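Chorismate synthase (Campylobacter jejuni, PDB 1SQ1) probably catalyses the loss of phosphate from 5-enolpyruvylshikimate-3-phosphate to give chorismate, the last step of the shikimate pathway, with reduced FMN as cofactor. Local coordinates at residues A[214-219]-A[280-286]; A[257-261]-A[271-275]; A[176-180]-A[326-330]; A[205-211]-A[286-292]. All coordinates share one frame; numbering follows the deposited sequence.

Interaction 1: A[214-219]-A[280-286]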
loop_
_atom_site.group_PDB
_atom_site.type_symbol
_atom_site.label_atom_id
_atom_site.label_comp_id
_atom_site.label_asym_id
_atom_site.label_seq_id
_atom_site.Cartn_x
_atom_site.Cartn_y
_atom_site.Cartn_z
HETATM N N MSE A 214 -19.585 -18.268 8.622
HETATM C CA MSE A 214 -19.185 -16.901 8.345
HETATM C C MSE A 214 -19.477 -15.933 9.483
HETATM O O MSE A 214 -20.575 -15.940 10.043
HETATM C CB MSE A 214 -19.869 -16.411 7.066
HETATM C CG MSE A 214 -19.144 -16.804 5.787
HETATM SE SE MSE A 214 -17.395 -15.985 5.710
HETATM C CE MSE A 214 -17.971 -14.137 5.697
ATOM N N LEU A 215 -18.489 -15.105 9.826
ATOM C CA LEU A 215 -18.665 -14.106 10.877
ATOM C C LEU A 215 -19.399 -12.945 10.221
ATOM O O LEU A 215 -19.709 -13.019 9.041
ATOM C CB LEU A 215 -17.307 -13.638 11.420
ATOM C CG LEU A 215 -16.390 -14.762 11.909
ATOM C CD1 LEU A 215 -15.067 -14.198 12.390
ATOM C CD2 LEU A 215 -17.083 -15.527 13.010
ATOM N N ILE A 216 -19.685 -11.885 10.970
ATOM C CA ILE A 216 -20.374 -10.728 10.405
ATOM C C ILE A 216 -19.445 -9.528 10.385
ATOM O O ILE A 216 -18.625 -9.367 11.273
ATOM C CB ILE A 216 -21.642 -10.367 11.217
ATOM C CG1 ILE A 216 -22.767 -11.348 10.888
ATOM C CG2 ILE A 216 -22.097 -8.946 10.905
ATOM C CD1 ILE A 216 -24.022 -11.116 11.686
ATOM N N GLY A 217 -19.548 -8.699 9.356
ATOM C CA GLY A 217 -18.691 -7.531 9.297
ATOM C C GLY A 217 -17.348 -7.707 8.611
ATOM O O GLY A 217 -16.566 -6.766 8.573
ATOM N N LEU A 218 -17.059 -8.893 8.089
ATOM C CA LEU A 218 -15.803 -9.092 7.384
ATOM C C LEU A 218 -15.835 -8.326 6.060
ATOM O O LEU A 218 -16.669 -8.591 5.197
ATOM C CB LEU A 218 -15.571 -10.573 7.124
ATOM C CG LEU A 218 -15.192 -11.349 8.379
ATOM C CD1 LEU A 218 -14.982 -12.812 8.042
ATOM C CD2 LEU A 218 -13.922 -10.756 8.966
ATOM N N GLY A 219 -14.926 -7.372 5.902
ATOM C CA GLY A 219 -14.890 -6.584 4.687
ATOM C C GLY A 219 -14.793 -5.105 4.984
ATOM O O GLY A 219 -15.564 -4.571 5.779
ATOM N N ILE A 280 -19.927 -6.067 2.949
ATOM C CA ILE A 280 -19.506 -6.685 4.195
ATOM C C ILE A 280 -20.355 -7.940 4.352
ATOM O O ILE A 280 -21.515 -7.962 3.910
ATOM C CB ILE A 280 -19.674 -5.698 5.399
ATOM C CG1 ILE A 280 -21.142 -5.495 5.744
ATOM C CG2 ILE A 280 -19.087 -4.337 5.035
ATOM C CD1 ILE A 280 -21.655 -6.450 6.811
ATOM N N SER A 281 -19.765 -8.985 4.940
ATOM C CA SER A 281 -20.452 -10.269 5.145
ATOM C C SER A 281 -21.563 -10.104 6.169
ATOM O O SER A 281 -21.394 -9.374 7.143
ATOM C CB SER A 281 -19.465 -11.335 5.626
ATOM O OG SER A 281 -18.843 -10.946 6.830
ATOM N N ASN A 282 -22.689 -10.783 5.950
ATOM C CA ASN A 282 -23.843 -10.684 6.845
ATOM C C ASN A 282 -24.054 -11.902 7.750
ATOM O O ASN A 282 -25.044 -11.974 8.477
ATOM C CB ASN A 282 -25.111 -10.465 6.025
ATOM C CG ASN A 282 -25.508 -11.697 5.234
ATOM O OD1 ASN A 282 -24.828 -12.728 5.279
ATOM N ND2 ASN A 282 -26.618 -11.600 4.508
ATOM N N GLY A 283 -23.137 -12.862 7.699
ATOM C CA GLY A 283 -23.279 -14.051 8.517
ATOM C C GLY A 283 -23.641 -15.271 7.688
ATOM O O GLY A 283 -23.134 -16.366 7.925
ATOM N N GLU A 284 -24.515 -15.096 6.702
ATOM C CA GLU A 284 -24.913 -16.219 5.864
ATOM C C GLU A 284 -23.731 -16.847 5.138
ATOM O O GLU A 284 -22.665 -16.250 5.036
ATOM C CB GLU A 284 -25.967 -15.768 4.860
ATOM C CG GLU A 284 -27.272 -15.387 5.514
ATOM C CD GLU A 284 -27.909 -16.548 6.267
ATOM O OE1 GLU A 284 -28.012 -16.477 7.517
ATOM O OE2 GLU A 284 -28.298 -17.539 5.605
ATOM N N ASN A 285 -23.926 -18.059 4.635
ATOM C CA ASN A 285 -22.874 -18.759 3.912
ATOM C C ASN A 285 -22.441 -17.915 2.743
ATOM O O ASN A 285 -23.133 -16.968 2.368
ATOM C CB ASN A 285 -23.389 -20.082 3.381
ATOM C CG ASN A 285 -23.785 -21.023 4.477
ATOM O OD1 ASN A 285 -22.949 -21.750 5.010
ATOM N ND2 ASN A 285 -25.064 -21.006 4.843
ATOM N N LEU A 286 -21.309 -18.269 2.150
ATOM C CA LEU A 286 -20.796 -17.521 1.015
ATOM C C LEU A 286 -21.024 -18.333 -0.251
ATOM O O LEU A 286 -20.583 -19.478 -0.344
ATOM C CB LEU A 286 -19.302 -17.235 1.216
ATOM C CG LEU A 286 -18.757 -15.796 1.199
ATOM C CD1 LEU A 286 -19.706 -14.797 1.866
ATOM C CD2 LEU A 286 -17.413 -15.805 1.889
#
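With OG turned between its own backbone N and carbonyl carbon (chi1 59°), S281 reaches over to the loop 214-219, while M214, a selenomethionine bent at chi2 and chi3, curls its selenium toward L286. The serine hydroxyl is held twice. It donates to L215 O at 3.2 Å, coming from above that carbonyl's plane, and accepts from L218 N at 3.0 Å along a bent path (137°). A short side chain that both gives and accepts hydrogen bonds suits this place, because it serves two polar backbone groups of an irregular loop. The S281 backbone adds two bonds: G217 N to S281 O at 3.0 Å, almost straight (174°), and S281 N to L218 O at 3.1 Å. G217, G219 and G283 all have positive phi, where a CB would meet the preceding carbonyl, so glycine fits each bend. On the apolar side, M214 SE lies 3.8 Å from L286 CD2; the two side chains cross at about a right angle and both touch L340 of helix 325-346. Beyond S281, N282 OD1 accepts from E284 N at 2.8 Å, forming an Asx turn in the link between strands 280-281 and 286-292.

Interaction 2: A[257-261]-A[271-275]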
loop_
_atom_site.group_PDB
_atom_site.type_symbol
_atom_site.label_atom_id
_atom_site.label_comp_id
_atom_site.label_asym_id
_atom_site.label_seq_id
_atom_site.Cartn_x
_atom_site.Cartn_y
_atom_site.Cartn_z
ATOM N N SER A 257 -38.670 -7.470 -5.097
ATOM C CA SER A 257 -39.544 -8.295 -4.274
ATOM C C SER A 257 -39.173 -9.777 -4.238
ATOM O O SER A 257 -39.704 -10.520 -3.411
ATOM C CB SER A 257 -40.984 -8.151 -4.755
ATOM O OG SER A 257 -41.120 -8.611 -6.084
ATOM N N CYS A 258 -38.272 -10.206 -5.120
ATOM C CA CYS A 258 -37.854 -11.612 -5.172
ATOM C C CYS A 258 -36.392 -11.829 -4.749
ATOM O O CYS A 258 -36.018 -12.934 -4.348
ATOM C CB CYS A 258 -38.057 -12.174 -6.586
ATOM S SG CYS A 258 -39.718 -11.916 -7.285
ATOM N N ASN A 259 -35.578 -10.776 -4.834
ATOM C CA ASN A 259 -34.163 -10.862 -4.470
ATOM C C ASN A 259 -33.929 -10.492 -3.011
ATOM O O ASN A 259 -33.011 -10.998 -2.366
ATOM C CB ASN A 259 -33.331 -9.937 -5.358
ATOM C CG ASN A 259 -31.935 -10.461 -5.584
ATOM O OD1 ASN A 259 -31.758 -11.596 -6.012
ATOM N ND2 ASN A 259 -30.938 -9.641 -5.303
ATOM N N ASN A 260 -34.770 -9.596 -2.506
ATOM C CA ASN A 260 -34.693 -9.119 -1.130
ATOM C C ASN A 260 -34.585 -10.242 -0.110
ATOM O O ASN A 260 -35.378 -11.178 -0.116
ATOM C CB ASN A 260 -35.923 -8.246 -0.828
ATOM C CG ASN A 260 -36.221 -8.129 0.664
ATOM O OD1 ASN A 260 -35.341 -7.809 1.465
ATOM N ND2 ASN A 260 -37.476 -8.376 1.038
ATOM N N ASP A 261 -33.586 -10.148 0.762
ATOM C CA ASP A 261 -33.389 -11.139 1.814
ATOM C C ASP A 261 -33.750 -10.479 3.143
ATOM O O ASP A 261 -33.001 -9.642 3.639
ATOM C CB ASP A 261 -31.926 -11.599 1.861
ATOM C CG ASP A 261 -31.476 -12.258 0.575
ATOM O OD1 ASP A 261 -32.195 -13.149 0.082
ATOM O OD2 ASP A 261 -30.398 -11.898 0.061
ATOM N N ASN A 271 -31.106 -16.343 0.928
ATOM C CA ASN A 271 -29.690 -15.980 0.796
ATOM C C ASN A 271 -29.321 -15.589 -0.631
ATOM O O ASN A 271 -28.290 -16.012 -1.154
ATOM C CB ASN A 271 -28.785 -17.135 1.256
ATOM C CG ASN A 271 -27.335 -16.714 1.411
ATOM O OD1 ASN A 271 -27.046 -15.568 1.747
ATOM N ND2 ASN A 271 -26.418 -17.647 1.192
ATOM N N HIS A 272 -30.157 -14.772 -1.257
ATOM C CA HIS A 272 -29.905 -14.349 -2.624
ATOM C C HIS A 272 -28.625 -13.554 -2.743
ATOM O O HIS A 272 -27.926 -13.628 -3.753
ATOM C CB HIS A 272 -31.065 -13.507 -3.124
ATOM C CG HIS A 272 -32.341 -14.273 -3.258
ATOM N ND1 HIS A 272 -32.438 -15.423 -4.008
ATOM C CD2 HIS A 272 -33.574 -14.050 -2.743
ATOM C CE1 HIS A 272 -33.675 -15.879 -3.952
ATOM N NE2 HIS A 272 -34.387 -15.065 -3.191
ATOM N N SER A 273 -28.330 -12.799 -1.694
ATOM C CA SER A 273 -27.145 -11.959 -1.630
ATOM C C SER A 273 -25.829 -12.729 -1.711
ATOM O O SER A 273 -24.791 -12.156 -2.018
ATOM C CB SER A 273 -27.169 -11.152 -0.335
ATOM O OG SER A 273 -27.116 -12.025 0.783
ATOM N N GLY A 274 -25.859 -14.023 -1.430
ATOM C CA GLY A 274 -24.626 -14.789 -1.481
ATOM C C GLY A 274 -23.788 -14.680 -0.217
ATOM O O GLY A 274 -22.713 -15.277 -0.128
ATOM N N GLY A 275 -24.275 -13.916 0.763
ATOM C CA GLY A 275 -23.564 -13.762 2.024
ATOM C C GLY A 275 -22.823 -12.449 2.198
ATOM O O GLY A 275 -21.997 -12.297 3.108
#
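The imidazole of H272 meets the end of helix 256-259 with its rim: N259 O lies near the ring plane, 3.1 Å from H272 CD2, and N260 O also lies at that edge, farther off. D261 OD1 and C258 O approach the ring obliquely. Neighbouring flat groups are nearly aligned with it, the N259 amide plane being 18° from the ring and the D261 carboxylate 23°. N259 OD1 comes no nearer than H272 CB, at 3.5 Å. On the ring's far side from CD2, ND1 is hydrogen-bonded to E247; with two acidic residues this near, a protonated ring would probably be stabilised. Aspartate suits position 261 because its two oxygens can receive two successive N-H groups. D261 OD1 accepts from H272 N at 2.9 Å, on the syn side but 28° out of the carboxylate plane, and also bonds S270 OG. D261 OD2 uses its syn lone pair for S273 N, again at 2.9 Å, and S273 OG adds a weak bond to it at 3.4 Å. K241 of a neighbouring subunit bonds S273 O, so this corner also faces the tetramer interface. G274 N closes back on N271 O at 3.2 Å, and the whole is a type I beta turn, N271 to G274, whose two central N-H groups are bound by an aspartate carboxylate.

Interaction 3: A[176-180]-A[326-330]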
loop_
_atom_site.group_PDB
_atom_site.type_symbol
_atom_site.label_atom_id
_atom_site.label_comp_id
_atom_site.label_asym_id
_atom_site.label_seq_id
_atom_site.Cartn_x
_atom_site.Cartn_y
_atom_site.Cartn_z
ATOM N N SER A 176 -14.413 -37.432 -4.942
ATOM C CA SER A 176 -14.326 -37.413 -6.403
ATOM C C SER A 176 -12.949 -37.022 -6.928
ATOM O O SER A 176 -12.280 -36.146 -6.375
ATOM C CB SER A 176 -15.345 -36.443 -6.994
ATOM O OG SER A 176 -15.142 -36.317 -8.395
ATOM N N GLU A 177 -12.546 -37.662 -8.020
ATOM C CA GLU A 177 -11.259 -37.383 -8.634
ATOM C C GLU A 177 -11.303 -36.031 -9.315
ATOM O O GLU A 177 -10.266 -35.476 -9.665
ATOM C CB GLU A 177 -10.910 -38.451 -9.672
ATOM C CG GLU A 177 -11.252 -39.868 -9.250
ATOM C CD GLU A 177 -12.613 -40.321 -9.771
ATOM O OE1 GLU A 177 -13.614 -39.589 -9.569
ATOM O OE2 GLU A 177 -12.681 -41.418 -10.379
ATOM N N ILE A 178 -12.506 -35.505 -9.518
ATOM C CA ILE A 178 -12.643 -34.208 -10.174
ATOM C C ILE A 178 -13.424 -33.187 -9.343
ATOM O O ILE A 178 -13.787 -32.115 -9.833
ATOM C CB ILE A 178 -13.281 -34.352 -11.590
ATOM C CG1 ILE A 178 -14.605 -35.105 -11.509
ATOM C CG2 ILE A 178 -12.330 -35.085 -12.506
ATOM C CD1 ILE A 178 -15.329 -35.205 -12.842
ATOM N N PHE A 179 -13.668 -33.524 -8.081
ATOM C CA PHE A 179 -14.380 -32.638 -7.159
ATOM C C PHE A 179 -15.824 -32.369 -7.571
ATOM O O PHE A 179 -16.382 -31.317 -7.255
ATOM C CB PHE A 179 -13.627 -31.308 -7.020
ATOM C CG PHE A 179 -12.148 -31.470 -6.764
ATOM C CD1 PHE A 179 -11.211 -30.985 -7.679
ATOM C CD2 PHE A 179 -11.687 -32.138 -5.628
ATOM C CE1 PHE A 179 -9.844 -31.164 -7.470
ATOM C CE2 PHE A 179 -10.320 -32.320 -5.413
ATOM C CZ PHE A 179 -9.399 -31.834 -6.335
ATOM N N CYS A 180 -16.427 -33.326 -8.266
ATOM C CA CYS A 180 -17.809 -33.211 -8.717
ATOM C C CYS A 180 -18.751 -32.920 -7.545
ATOM O O CYS A 180 -18.603 -33.505 -6.476
ATOM C CB CYS A 180 -18.226 -34.514 -9.408
ATOM S SG CYS A 180 -19.933 -34.546 -10.034
ATOM N N VAL A 326 -10.600 -27.976 -12.983
ATOM C CA VAL A 326 -10.623 -28.921 -11.880
ATOM C C VAL A 326 -9.557 -28.489 -10.891
ATOM O O VAL A 326 -9.868 -28.235 -9.733
ATOM C CB VAL A 326 -10.358 -30.368 -12.353
ATOM C CG1 VAL A 326 -10.076 -31.266 -11.158
ATOM C CG2 VAL A 326 -11.571 -30.893 -13.101
ATOM N N ARG A 327 -8.307 -28.400 -11.345
ATOM C CA ARG A 327 -7.199 -27.962 -10.489
ATOM C C ARG A 327 -7.549 -26.555 -10.002
ATOM O O ARG A 327 -7.271 -26.190 -8.864
ATOM C CB ARG A 327 -5.877 -27.930 -11.285
ATOM C CG ARG A 327 -4.631 -27.531 -10.486
ATOM C CD ARG A 327 -3.347 -27.437 -11.373
ATOM N NE ARG A 327 -2.983 -26.052 -11.736
ATOM C CZ ARG A 327 -1.846 -25.684 -12.346
ATOM N NH1 ARG A 327 -0.933 -26.592 -12.681
ATOM N NH2 ARG A 327 -1.608 -24.398 -12.615
ATOM N N GLY A 328 -8.194 -25.785 -10.868
ATOM C CA GLY A 328 -8.562 -24.427 -10.519
ATOM C C GLY A 328 -9.493 -24.307 -9.334
ATOM O O GLY A 328 -9.486 -23.293 -8.637
ATOM N N SER A 329 -10.312 -25.325 -9.102
ATOM C CA SER A 329 -11.235 -25.276 -7.979
ATOM C C SER A 329 -10.416 -25.281 -6.694
ATOM O O SER A 329 -10.766 -24.598 -5.728
ATOM C CB SER A 329 -12.166 -26.480 -7.983
ATOM O OG SER A 329 -11.486 -27.636 -7.524
ATOM N N VAL A 330 -9.323 -26.047 -6.685
ATOM C CA VAL A 330 -8.456 -26.115 -5.505
ATOM C C VAL A 330 -7.817 -24.751 -5.218
ATOM O O VAL A 330 -7.612 -24.380 -4.063
ATOM C CB VAL A 330 -7.311 -27.161 -5.680
ATOM C CG1 VAL A 330 -6.521 -27.282 -4.385
ATOM C CG2 VAL A 330 -7.871 -28.509 -6.085
#
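F179 sends its ring against the first turns of helix 325-346, touching V326, S329 and V330 with one side, CD1 and CE1. Its CG stands anti to the carbonyl carbon (chi1 -48°), and its backbone has left-handed helical angles; its side chain points to the helix. V326, with CG1 anti to its backbone N (chi1 167°), presents that methyl to the ring, 3.7 Å from F179 CD1, and its other branch, CG2, to I178 CB at 4.1 Å. A beta-branched residue is apt here because its two methyls serve two neighbours of the loop at once. One helical turn on, V330 CG2 comes within 3.6 Å of F179 CE1. All these approaches to the ring are oblique. S329 OG lies 3.4 Å from F179 CD1, yet its polarity is spent inside the helix: it donates to V326 O at 2.8 Å, in the carbonyl plane, and V326 O also accepts from S329 N. The loop is shaped by S176, whose OG accepts from I178 N at 3.0 Å in an ST turn and takes a weaker bond from C180 N. Toward helix 186-198, I178 packs on F189 and E177 forms a salt bridge with K190. V330 also lies beside R46, a predicted NADP(+)-binding residue. With no hydrogen bond crossing between 176-180 and 326-330, cohesion between the two probably rests mainly on apolar contact and the burial of the F179 ring.

Interaction 4: A[205-211]-A[286-292]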
loop_
_atom_site.group_PDB
_atom_site.type_symbol
_atom_site.label_atom_id
_atom_site.label_comp_id
_atom_site.label_asym_id
_atom_site.label_seq_id
_atom_site.Cartn_x
_atom_site.Cartn_y
_atom_site.Cartn_z
ATOM N N ALA A 205 -14.921 -25.071 -17.440
ATOM C CA ALA A 205 -15.560 -25.635 -16.244
ATOM C C ALA A 205 -16.109 -24.547 -15.312
ATOM O O ALA A 205 -15.617 -23.423 -15.312
ATOM C CB ALA A 205 -14.570 -26.515 -15.490
ATOM N N ALA A 206 -17.132 -24.892 -14.532
ATOM C CA ALA A 206 -17.749 -23.961 -13.587
ATOM C C ALA A 206 -17.505 -24.410 -12.135
ATOM O O ALA A 206 -17.955 -25.486 -11.722
ATOM C CB ALA A 206 -19.235 -23.861 -13.860
ATOM N N VAL A 207 -16.793 -23.587 -11.367
ATOM C CA VAL A 207 -16.490 -23.921 -9.983
ATOM C C VAL A 207 -17.412 -23.271 -8.970
ATOM O O VAL A 207 -17.881 -22.146 -9.170
ATOM C CB VAL A 207 -15.054 -23.551 -9.633
ATOM C CG1 VAL A 207 -14.840 -23.671 -8.143
ATOM C CG2 VAL A 207 -14.102 -24.466 -10.379
ATOM N N PHE A 208 -17.669 -23.999 -7.883
ATOM C CA PHE A 208 -18.530 -23.520 -6.805
ATOM C C PHE A 208 -17.785 -23.478 -5.471
ATOM O O PHE A 208 -17.331 -24.506 -4.970
ATOM C CB PHE A 208 -19.750 -24.426 -6.652
ATOM C CG PHE A 208 -20.679 -24.005 -5.549
ATOM C CD1 PHE A 208 -21.369 -22.799 -5.623
ATOM C CD2 PHE A 208 -20.862 -24.812 -4.430
ATOM C CE1 PHE A 208 -22.232 -22.402 -4.596
ATOM C CE2 PHE A 208 -21.722 -24.420 -3.400
ATOM C CZ PHE A 208 -22.407 -23.215 -3.483
ATOM N N THR A 209 -17.659 -22.289 -4.896
ATOM C CA THR A 209 -16.976 -22.141 -3.617
ATOM C C THR A 209 -17.965 -21.708 -2.556
ATOM O O THR A 209 -18.577 -20.645 -2.651
ATOM C CB THR A 209 -15.873 -21.092 -3.659
ATOM O OG1 THR A 209 -14.935 -21.402 -4.699
ATOM C CG2 THR A 209 -15.163 -21.068 -2.326
ATOM N N LYS A 210 -18.113 -22.547 -1.544
ATOM C CA LYS A 210 -19.026 -22.277 -0.453
ATOM C C LYS A 210 -18.240 -22.046 0.822
ATOM O O LYS A 210 -17.288 -22.773 1.112
ATOM C CB LYS A 210 -19.984 -23.456 -0.281
ATOM C CG LYS A 210 -20.795 -23.435 0.998
ATOM C CD LYS A 210 -22.087 -24.199 0.810
ATOM C CE LYS A 210 -22.461 -24.995 2.042
ATOM N NZ LYS A 210 -21.540 -26.159 2.215
ATOM N N VAL A 211 -18.620 -21.016 1.574
ATOM C CA VAL A 211 -17.946 -20.719 2.828
ATOM C C VAL A 211 -18.985 -20.702 3.942
ATOM O O VAL A 211 -19.955 -19.941 3.883
ATOM C CB VAL A 211 -17.226 -19.361 2.772
ATOM C CG1 VAL A 211 -16.365 -19.183 4.004
ATOM C CG2 VAL A 211 -16.380 -19.270 1.516
ATOM N N LEU A 286 -21.309 -18.269 2.150
ATOM C CA LEU A 286 -20.796 -17.521 1.015
ATOM C C LEU A 286 -21.024 -18.333 -0.251
ATOM O O LEU A 286 -20.583 -19.478 -0.344
ATOM C CB LEU A 286 -19.302 -17.235 1.216
ATOM C CG LEU A 286 -18.757 -15.796 1.199
ATOM C CD1 LEU A 286 -19.706 -14.797 1.866
ATOM C CD2 LEU A 286 -17.413 -15.805 1.889
ATOM N N ILE A 287 -21.730 -17.744 -1.215
ATOM C CA ILE A 287 -22.012 -18.412 -2.486
ATOM C C ILE A 287 -21.221 -17.745 -3.600
ATOM O O ILE A 287 -21.641 -16.732 -4.147
ATOM C CB ILE A 287 -23.508 -18.335 -2.857
ATOM C CG1 ILE A 287 -24.371 -18.746 -1.660
ATOM C CG2 ILE A 287 -23.799 -19.263 -4.028
ATOM C CD1 ILE A 287 -24.101 -20.147 -1.189
ATOM N N LEU A 288 -20.080 -18.333 -3.934
ATOM C CA LEU A 288 -19.200 -17.787 -4.959
ATOM C C LEU A 288 -19.050 -18.748 -6.117
ATOM O O LEU A 288 -18.809 -19.927 -5.909
ATOM C CB LEU A 288 -17.810 -17.530 -4.371
ATOM C CG LEU A 288 -17.780 -16.802 -3.040
ATOM C CD1 LEU A 288 -16.345 -16.532 -2.638
ATOM C CD2 LEU A 288 -18.574 -15.523 -3.163
ATOM N N LYS A 289 -19.180 -18.254 -7.338
ATOM C CA LYS A 289 -19.020 -19.131 -8.480
ATOM C C LYS A 289 -17.962 -18.583 -9.419
ATOM O O LYS A 289 -18.028 -17.420 -9.821
ATOM C CB LYS A 289 -20.348 -19.302 -9.214
ATOM C CG LYS A 289 -21.520 -19.696 -8.338
ATOM C CD LYS A 289 -22.697 -20.034 -9.212
ATOM C CE LYS A 289 -24.000 -20.116 -8.436
ATOM N NZ LYS A 289 -24.431 -18.765 -7.944
ATOM N N THR A 290 -16.984 -19.427 -9.753
ATOM C CA THR A 290 -15.880 -19.067 -10.649
ATOM C C THR A 290 -15.912 -19.919 -11.921
ATOM O O THR A 290 -15.789 -21.148 -11.866
ATOM C CB THR A 290 -14.522 -19.302 -9.986
ATOM O OG1 THR A 290 -14.468 -18.587 -8.755
ATOM C CG2 THR A 290 -13.409 -18.813 -10.878
ATOM N N TYR A 291 -16.044 -19.259 -13.066
ATOM C CA TYR A 291 -16.092 -19.945 -14.348
ATOM C C TYR A 291 -14.772 -19.952 -15.096
ATOM O O TYR A 291 -14.248 -18.913 -15.480
ATOM C CB TYR A 291 -17.167 -19.305 -15.205
ATOM C CG TYR A 291 -18.509 -19.375 -14.543
ATOM C CD1 TYR A 291 -19.286 -20.525 -14.622
ATOM C CD2 TYR A 291 -18.973 -18.318 -13.777
ATOM C CE1 TYR A 291 -20.494 -20.618 -13.949
ATOM C CE2 TYR A 291 -20.178 -18.401 -13.099
ATOM C CZ TYR A 291 -20.929 -19.552 -13.188
ATOM O OH TYR A 291 -22.104 -19.640 -12.493
ATOM N N PHE A 292 -14.255 -21.148 -15.316
ATOM C CA PHE A 292 -13.005 -21.320 -16.016
ATOM C C PHE A 292 -13.194 -21.600 -17.507
ATOM O O PHE A 292 -14.086 -22.355 -17.914
ATOM C CB PHE A 292 -12.216 -22.467 -15.398
ATOM C CG PHE A 292 -11.661 -22.166 -14.034
ATOM C CD1 PHE A 292 -12.498 -22.082 -12.924
ATOM C CD2 PHE A 292 -10.291 -22.026 -13.854
ATOM C CE1 PHE A 292 -11.982 -21.858 -11.664
ATOM C CE2 PHE A 292 -9.764 -21.802 -12.595
ATOM C CZ PHE A 292 -10.609 -21.723 -11.494
#
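Strands 205-212 and 286-292 are antiparallel neighbours within a five-stranded sheet of the chorismate synthase fold, the axes of the two segments making an angle of 159°. Four hydrogen-bonded pairs, A205-F292, V207-T290, T209-L288 and V211-L286, alternate with three non-hydrogen-bonded ones. The hydrogen-bonded pairs put their side chains on one face, where V207, T209, V211 and L288 pack on helix 325-346. On this face V207 CG2 fits obliquely against the F292 ring, 3.6 Å from F292 CE1, while V211 and L286 lie side by side and point the same way, V211 CG2 to L286 CD2 at 3.6 Å. F292 lies beside A239, a predicted FMN-binding residue, so this end of the sheet probably borders the cofactor site. Beta-branched residues suit such a strand, filling the space close to the backbone. T209 OG1 finds a partner in S151.

On the other face A206 sets a small residue against a large one: its methyl meets the Y291 ring obliquely, A206 CB to Y291 CD1 at 3.4 Å, and so accommodates the tyrosine, whose OH bonds E244. F208 has its CG anti to the backbone N (chi1 179°). Buried K289 carries its ammonium on to a salt bridge with E165. The F208 ring leans diagonally, so that its edge at CD1 faces K289 CG at 4.1 Å and, farther out, I287 CG2 meets the rim in the ring plane, 3.6 Å from F208 CE1.

Interaction 4 is the buried core of the set, a full strand pairing with its centre about 9 Å from the chain centre; interactions 1, 2 and 3 are only partly buried. Interactions 1, 2 and 4 join directly: L286 belongs to both 1 and 4, G275 O probably accepts from N282 N, and G274 O probably accepts from I287 N, so the two outer loops are tied to the start of strand 286-292. Interaction 3 lies at the other side of the chain from interaction 1, but meets interaction 4 where G328 O touches F292 and S329 touches V207. The chemistry changes accordingly: regular backbone ladder in 4, serine and aspartate binding backbone groups in 1 and 2, mainly apolar packing round one aromatic ring in 3.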